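Local structure of RagB/SusD domain protein (Flavobacterium johnsoniae, 5J5U) at residues V111-T116 against N186-R191; I178-K183 against N220-L225. The protein probably binds chitin or its oligosaccharides at the outer membrane as a SusD-like lipoprotein of a chitin utilization locus. All blocks are in the same frame, centred on the assembly; numbering follows the deposited sequence.

How the contacts relate
From the N terminus four helices precede helix 98-119, whose residues 111-116 supply one side of contact 1. About sixty residues after its end, past helix 143-160, comes helix 178-195. The first residues of this helix, 178-183, belong to contact 2, and 186-191 close the long loop of contact 1. The chain then runs through helix 201-214 and returns with 220-225, closing the shorter loop of contact 2. The segments alternate along the sequence, so the two loops cross rather than nest. With centres about 15 Å apart, the contacts divide helix 178-195 between them: contact 1 ties its middle to helix 98-119 in the interior, contact 2 its start to the approach to strand 224-226.

Contact 1: residues V111-T116 against N186-R191; sequences VAQRLT and NTMRLR
Gln113 of helix 98-119 faces Met188 and Arg191 of helix 178-195, a buried helix-to-helix contact within the largely helical, TPR-related SusD fold. The backbones stay well apart, 9.5 Å between the CA atoms of Gln113 and Met188, and long side chains span the gap. Gln113 and Arg191 meet at about a right angle, the amide and guanidinium planes 86° apart. Arg191 NH1 donates to Gln113 OE1 (3.1 Å) through a bent bond with an N-H...O angle of 141°; the oxygen lies in the guanidinium plane, at its edge, whereas Arg191 NH1 sits out of the plane of the Gln113 amide. A bend at chi3 (-79°) turns the end of Arg191 out of its otherwise extended chain, and its NE forms a salt bridge with Glu339. On the other branch of the amide, NE2 of Gln113 binds the carboxylates of Glu417 and Asp117, so both ends of the amide are engaged and its rotation is fixed. A leucine in place of Gln113 would probably leave Arg191 NH1 without this acceptor and strip the two carboxylates of a shared donor. The folded end of Met188 carries its methyl CE to 3.3 Å from Gln113 OE1.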
loop_
_atom_site.group_PDB
_atom_site.type_symbol
_atom_site.label_atom_id
_atom_site.label_comp_id
_atom_site.label_asym_id
_atom_site.label_seq_id
_atom_site.Cartn_x
_atom_site.Cartn_y
_atom_site.Cartn_z
ATOM N N VAL A 111 10.004 -6.209 0.706
ATOM C CA VAL A 111 9.380 -7.486 1.013
ATOM C C VAL A 111 8.905 -7.525 2.484
ATOM O O VAL A 111 7.750 -7.853 2.743
ATOM C CB VAL A 111 10.359 -8.694 0.737
ATOM C CG1 VAL A 111 9.844 -10.011 1.349
ATOM C CG2 VAL A 111 10.680 -8.866 -0.774
ATOM N N ALA A 112 9.766 -7.150 3.431
ATOM C CA ALA A 112 9.483 -7.418 4.857
ATOM C C ALA A 112 8.588 -6.356 5.509
ATOM O O ALA A 112 7.846 -6.633 6.462
ATOM C CB ALA A 112 10.787 -7.535 5.634
ATOM N N GLN A 113 8.689 -5.133 4.990
ATOM C CA GLN A 113 7.914 -4.000 5.478
ATOM C C GLN A 113 6.393 -4.257 5.470
ATOM O O GLN A 113 5.697 -3.930 6.436
ATOM C CB GLN A 113 8.250 -2.749 4.654
ATOM C CG GLN A 113 7.364 -1.564 4.930
ATOM C CD GLN A 113 6.359 -1.322 3.807
ATOM O OE1 GLN A 113 6.747 -1.120 2.642
ATOM N NE2 GLN A 113 5.053 -1.334 4.152
ATOM N N ARG A 114 5.874 -4.791 4.376
ATOM C CA ARG A 114 4.460 -5.130 4.349
ATOM C C ARG A 114 4.176 -6.135 5.492
ATOM O O ARG A 114 3.239 -5.946 6.301
ATOM C CB ARG A 114 4.063 -5.690 2.968
ATOM C CG ARG A 114 4.209 -4.650 1.795
ATOM C CD ARG A 114 4.481 -5.302 0.444
ATOM N NE ARG A 114 5.285 -6.513 0.594
ATOM C CZ ARG A 114 5.225 -7.580 -0.195
ATOM N NH1 ARG A 114 4.420 -7.597 -1.245
ATOM N NH2 ARG A 114 5.979 -8.642 0.076
ATOM N N LEU A 115 5.054 -7.134 5.612
ATOM C CA LEU A 115 4.883 -8.217 6.570
ATOM C C LEU A 115 4.709 -7.711 8.011
ATOM O O LEU A 115 3.672 -7.968 8.642
ATOM C CB LEU A 115 6.064 -9.193 6.478
ATOM C CG LEU A 115 5.901 -10.562 7.150
ATOM C CD1 LEU A 115 4.713 -11.309 6.587
ATOM C CD2 LEU A 115 7.148 -11.381 6.933
ATOM N N THR A 116 5.694 -6.963 8.509
ATOM C CA THR A 116 5.648 -6.498 9.895
ATOM C C THR A 116 4.451 -5.548 10.025
ATOM O O THR A 116 3.667 -5.633 10.992
ATOM C CB THR A 116 7.004 -5.845 10.346
ATOM O OG1 THR A 116 6.927 -5.404 11.705
ATOM C CG2 THR A 116 7.466 -4.692 9.405
ATOM N N ASN A 186 15.639 5.947 -0.692
ATOM C CA ASN A 186 15.311 7.104 0.145
ATOM C C ASN A 186 13.801 7.357 0.337
ATOM O O ASN A 186 13.371 7.869 1.375
ATOM C CB ASN A 186 15.965 8.357 -0.430
ATOM C CG ASN A 186 17.470 8.346 -0.273
ATOM O OD1 ASN A 186 17.997 7.914 0.759
ATOM N ND2 ASN A 186 18.173 8.787 -1.310
ATOM N N THR A 187 13.011 7.038 -0.683
ATOM C CA THR A 187 11.567 7.213 -0.601
ATOM C C THR A 187 10.984 6.180 0.370
ATOM O O THR A 187 10.161 6.526 1.230
ATOM C CB THR A 187 10.911 7.109 -1.992
ATOM O OG1 THR A 187 11.580 8.003 -2.889
ATOM C CG2 THR A 187 9.432 7.485 -1.930
ATOM N N MET A 188 11.437 4.928 0.256
ATOM C CA MET A 188 11.083 3.905 1.243
ATOM C C MET A 188 11.464 4.364 2.650
ATOM O O MET A 188 10.686 4.202 3.602
ATOM C CB MET A 188 11.756 2.563 0.915
ATOM C CG MET A 188 11.044 1.765 -0.190
ATOM S SD MET A 188 9.351 1.324 0.307
ATOM C CE MET A 188 9.657 0.179 1.654
ATOM N N ARG A 189 12.662 4.941 2.773
ATOM C CA ARG A 189 13.145 5.431 4.068
ATOM C C ARG A 189 12.191 6.461 4.652
ATOM O O ARG A 189 11.857 6.409 5.843
ATOM C CB ARG A 189 14.540 6.025 3.924
ATOM C CG ARG A 189 15.123 6.593 5.207
ATOM C CD ARG A 189 16.620 6.736 5.023
ATOM N NE ARG A 189 17.314 7.188 6.219
ATOM C CZ ARG A 189 18.634 7.300 6.297
ATOM N NH1 ARG A 189 19.382 6.990 5.246
ATOM N NH2 ARG A 189 19.207 7.702 7.423
ATOM N N LEU A 190 11.727 7.375 3.805
ATOM C CA LEU A 190 10.752 8.389 4.231
ATOM C C LEU A 190 9.381 7.792 4.628
ATOM O O LEU A 190 8.707 8.282 5.544
ATOM C CB LEU A 190 10.573 9.428 3.110
ATOM C CG LEU A 190 9.613 10.587 3.339
ATOM C CD1 LEU A 190 10.065 11.445 4.491
ATOM C CD2 LEU A 190 9.488 11.410 2.065
ATOM N N ARG A 191 8.944 6.780 3.883
ATOM C CA ARG A 191 7.703 6.083 4.193
ATOM C C ARG A 191 7.793 5.457 5.598
ATOM O O ARG A 191 6.875 5.567 6.421
ATOM C CB ARG A 191 7.411 5.014 3.124
ATOM C CG ARG A 191 6.291 4.060 3.490
ATOM C CD ARG A 191 6.246 2.844 2.584
ATOM N NE ARG A 191 5.613 3.143 1.309
ATOM C CZ ARG A 191 5.302 2.224 0.411
ATOM N NH1 ARG A 191 5.574 0.944 0.666
ATOM N NH2 ARG A 191 4.708 2.586 -0.725
#

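Contact 2: residues I178-K183 against N220-L225; sequences ISKWKK and NDDNCL
The first turns of helix 178-195 lie beside a short 3-10 turn, 220-222, that leads into strand 224-226, the backbones coming nearest at Lys180 and Asp222, whose CA atoms are 6.4 Å apart. Two lysines one helical turn apart, Lys180 and Lys183, converge on the carboxylate of Asp222. Lys183 NZ gives a hydrogen-bonded salt bridge to Asp222 OD2 (2.8 Å), arriving from above the carboxylate plane, 47° out of it. Its chain is bent at chi3 (-96°), which brings the ammonium round to the acid. Lys180 crosses Asp222 at about a right angle and pairs with OD1, although these two atoms are modelled too close for the details of that bridge to be trusted. The same ammonium also lies within hydrogen-bonding distance of the carbonyl oxygen of Asp221, with the same reservation about its position. Asp222 OD2 additionally accepts the backbone N-H of Glu218, so the carboxylate of the buried Asp222 is held by the backbone just before its own turn as well as by the helix; the two positive charges would probably favour its ionised form. Nearby, Tyr174 OH hydrogen-bonds to Asp222 O, and strand 224-226 pairs antiparallel with 332-335. With the Lys183 bridge as its sound arm and the Lys180 one less certain, this partly buried salt-bridge cluster joins the start of helix 178-195 to the turn before a two-stranded antiparallel sheet of the SusD-like fold.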
loop_
_atom_site.group_PDB
_atom_site.type_symbol
_atom_site.label_atom_id
_atom_site.label_comp_id
_atom_site.label_asym_id
_atom_site.label_seq_id
_atom_site.Cartn_x
_atom_site.Cartn_y
_atom_site.Cartn_z
ATOM N N ILE A 178 21.085 2.315 -11.268
ATOM C CA ILE A 178 21.310 2.447 -9.829
ATOM C C ILE A 178 20.851 3.805 -9.303
ATOM O O ILE A 178 20.517 3.923 -8.126
ATOM C CB ILE A 178 22.800 2.219 -9.420
ATOM C CG1 ILE A 178 23.700 3.379 -9.855
ATOM C CG2 ILE A 178 23.317 0.892 -9.948
ATOM C CD1 ILE A 178 25.089 3.328 -9.226
ATOM N N SER A 179 20.797 4.814 -10.171
ATOM C CA SER A 179 20.354 6.144 -9.760
ATOM C C SER A 179 18.901 6.111 -9.297
ATOM O O SER A 179 18.493 6.868 -8.417
ATOM C CB SER A 179 20.502 7.147 -10.902
ATOM O OG SER A 179 19.593 6.860 -11.955
ATOM N N LYS A 180 18.105 5.256 -9.922
ATOM C CA LYS A 180 16.714 5.123 -9.522
ATOM C C LYS A 180 16.647 4.297 -8.232
ATOM O O LYS A 180 15.827 4.558 -7.347
ATOM C CB LYS A 180 15.882 4.501 -10.650
ATOM C CG LYS A 180 15.509 5.500 -11.759
ATOM C CD LYS A 180 14.660 4.834 -12.836
ATOM C CE LYS A 180 14.034 5.833 -13.791
ATOM N NZ LYS A 180 13.441 6.965 -13.046
ATOM N N TRP A 181 17.542 3.327 -8.106
ATOM C CA TRP A 181 17.560 2.528 -6.900
ATOM C C TRP A 181 17.906 3.375 -5.673
ATOM O O TRP A 181 17.355 3.162 -4.583
ATOM C CB TRP A 181 18.524 1.353 -7.050
ATOM C CG TRP A 181 17.874 0.203 -7.751
ATOM C CD1 TRP A 181 18.024 -0.155 -9.059
ATOM C CD2 TRP A 181 16.913 -0.699 -7.195
ATOM N NE1 TRP A 181 17.240 -1.244 -9.344
ATOM C CE2 TRP A 181 16.545 -1.597 -8.219
ATOM C CE3 TRP A 181 16.332 -0.838 -5.934
ATOM C CZ2 TRP A 181 15.623 -2.625 -8.016
ATOM C CZ3 TRP A 181 15.424 -1.866 -5.728
ATOM C CH2 TRP A 181 15.078 -2.748 -6.760
ATOM N N LYS A 182 18.780 4.363 -5.852
ATOM C CA LYS A 182 19.105 5.272 -4.749
ATOM C C LYS A 182 17.860 5.989 -4.242
ATOM O O LYS A 182 17.530 5.930 -3.046
ATOM C CB LYS A 182 20.162 6.289 -5.179
ATOM C CG LYS A 182 21.542 5.671 -5.362
ATOM C CD LYS A 182 22.583 6.682 -5.816
ATOM C CE LYS A 182 23.988 6.130 -5.574
ATOM N NZ LYS A 182 24.674 6.732 -4.377
ATOM N N LYS A 183 17.146 6.637 -5.157
ATOM C CA LYS A 183 15.956 7.400 -4.781
ATOM C C LYS A 183 14.823 6.508 -4.263
ATOM O O LYS A 183 14.065 6.933 -3.385
ATOM C CB LYS A 183 15.473 8.230 -5.963
ATOM C CG LYS A 183 16.566 9.121 -6.539
ATOM C CD LYS A 183 16.036 10.012 -7.642
ATOM C CE LYS A 183 16.299 9.375 -8.999
ATOM N NZ LYS A 183 15.714 10.202 -10.086
ATOM N N ASN A 220 7.170 11.384 -11.526
ATOM C CA ASN A 220 6.484 10.130 -11.804
ATOM C C ASN A 220 7.320 9.129 -12.607
ATOM O O ASN A 220 7.029 7.930 -12.602
ATOM C CB ASN A 220 5.175 10.415 -12.533
ATOM C CG ASN A 220 4.037 10.767 -11.579
ATOM O OD1 ASN A 220 4.246 10.955 -10.375
ATOM N ND2 ASN A 220 2.827 10.852 -12.114
ATOM N N ASP A 221 8.348 9.619 -13.305
ATOM C CA ASP A 221 9.261 8.756 -14.067
ATOM C C ASP A 221 10.037 7.801 -13.180
ATOM O O ASP A 221 10.503 6.756 -13.633
ATOM C CB ASP A 221 10.254 9.592 -14.864
ATOM C CG ASP A 221 9.601 10.351 -15.984
ATOM O OD1 ASP A 221 8.441 10.024 -16.311
ATOM O OD2 ASP A 221 10.240 11.281 -16.522
ATOM N N ASP A 222 10.185 8.185 -11.919
ATOM C CA ASP A 222 10.958 7.419 -10.964
ATOM C C ASP A 222 10.136 6.373 -10.206
ATOM O O ASP A 222 10.700 5.558 -9.479
ATOM C CB ASP A 222 11.605 8.378 -9.966
ATOM C CG ASP A 222 12.643 9.270 -10.615
ATOM O OD1 ASP A 222 13.233 8.830 -11.627
ATOM O OD2 ASP A 222 12.881 10.393 -10.112
ATOM N N ASN A 223 8.811 6.414 -10.368
ATOM C CA ASN A 223 7.897 5.463 -9.718
ATOM C C ASN A 223 8.335 4.012 -9.824
ATOM O O ASN A 223 8.857 3.591 -10.848
ATOM C CB ASN A 223 6.493 5.586 -10.294
ATOM C CG ASN A 223 5.796 6.815 -9.831
ATOM O OD1 ASN A 223 6.398 7.645 -9.164
ATOM N ND2 ASN A 223 4.513 6.947 -10.168
ATOM N N CYS A 224 8.117 3.254 -8.754
ATOM C CA CYS A 224 8.412 1.832 -8.763
ATOM C C CYS A 224 7.220 1.021 -9.289
ATOM O O CYS A 224 6.191 0.899 -8.623
ATOM C CB CYS A 224 8.802 1.370 -7.365
ATOM S SG CYS A 224 9.440 -0.262 -7.351
ATOM N N LEU A 225 7.380 0.488 -10.497
ATOM C CA LEU A 225 6.331 -0.210 -11.249
ATOM C C LEU A 225 6.748 -1.584 -11.667
ATOM O O LEU A 225 7.910 -1.809 -11.987
ATOM C CB LEU A 225 5.976 0.541 -12.540
ATOM C CG LEU A 225 5.016 1.711 -12.615
ATOM C CD1 LEU A 225 3.785 1.463 -11.766
ATOM C CD2 LEU A 225 5.755 2.975 -12.239
#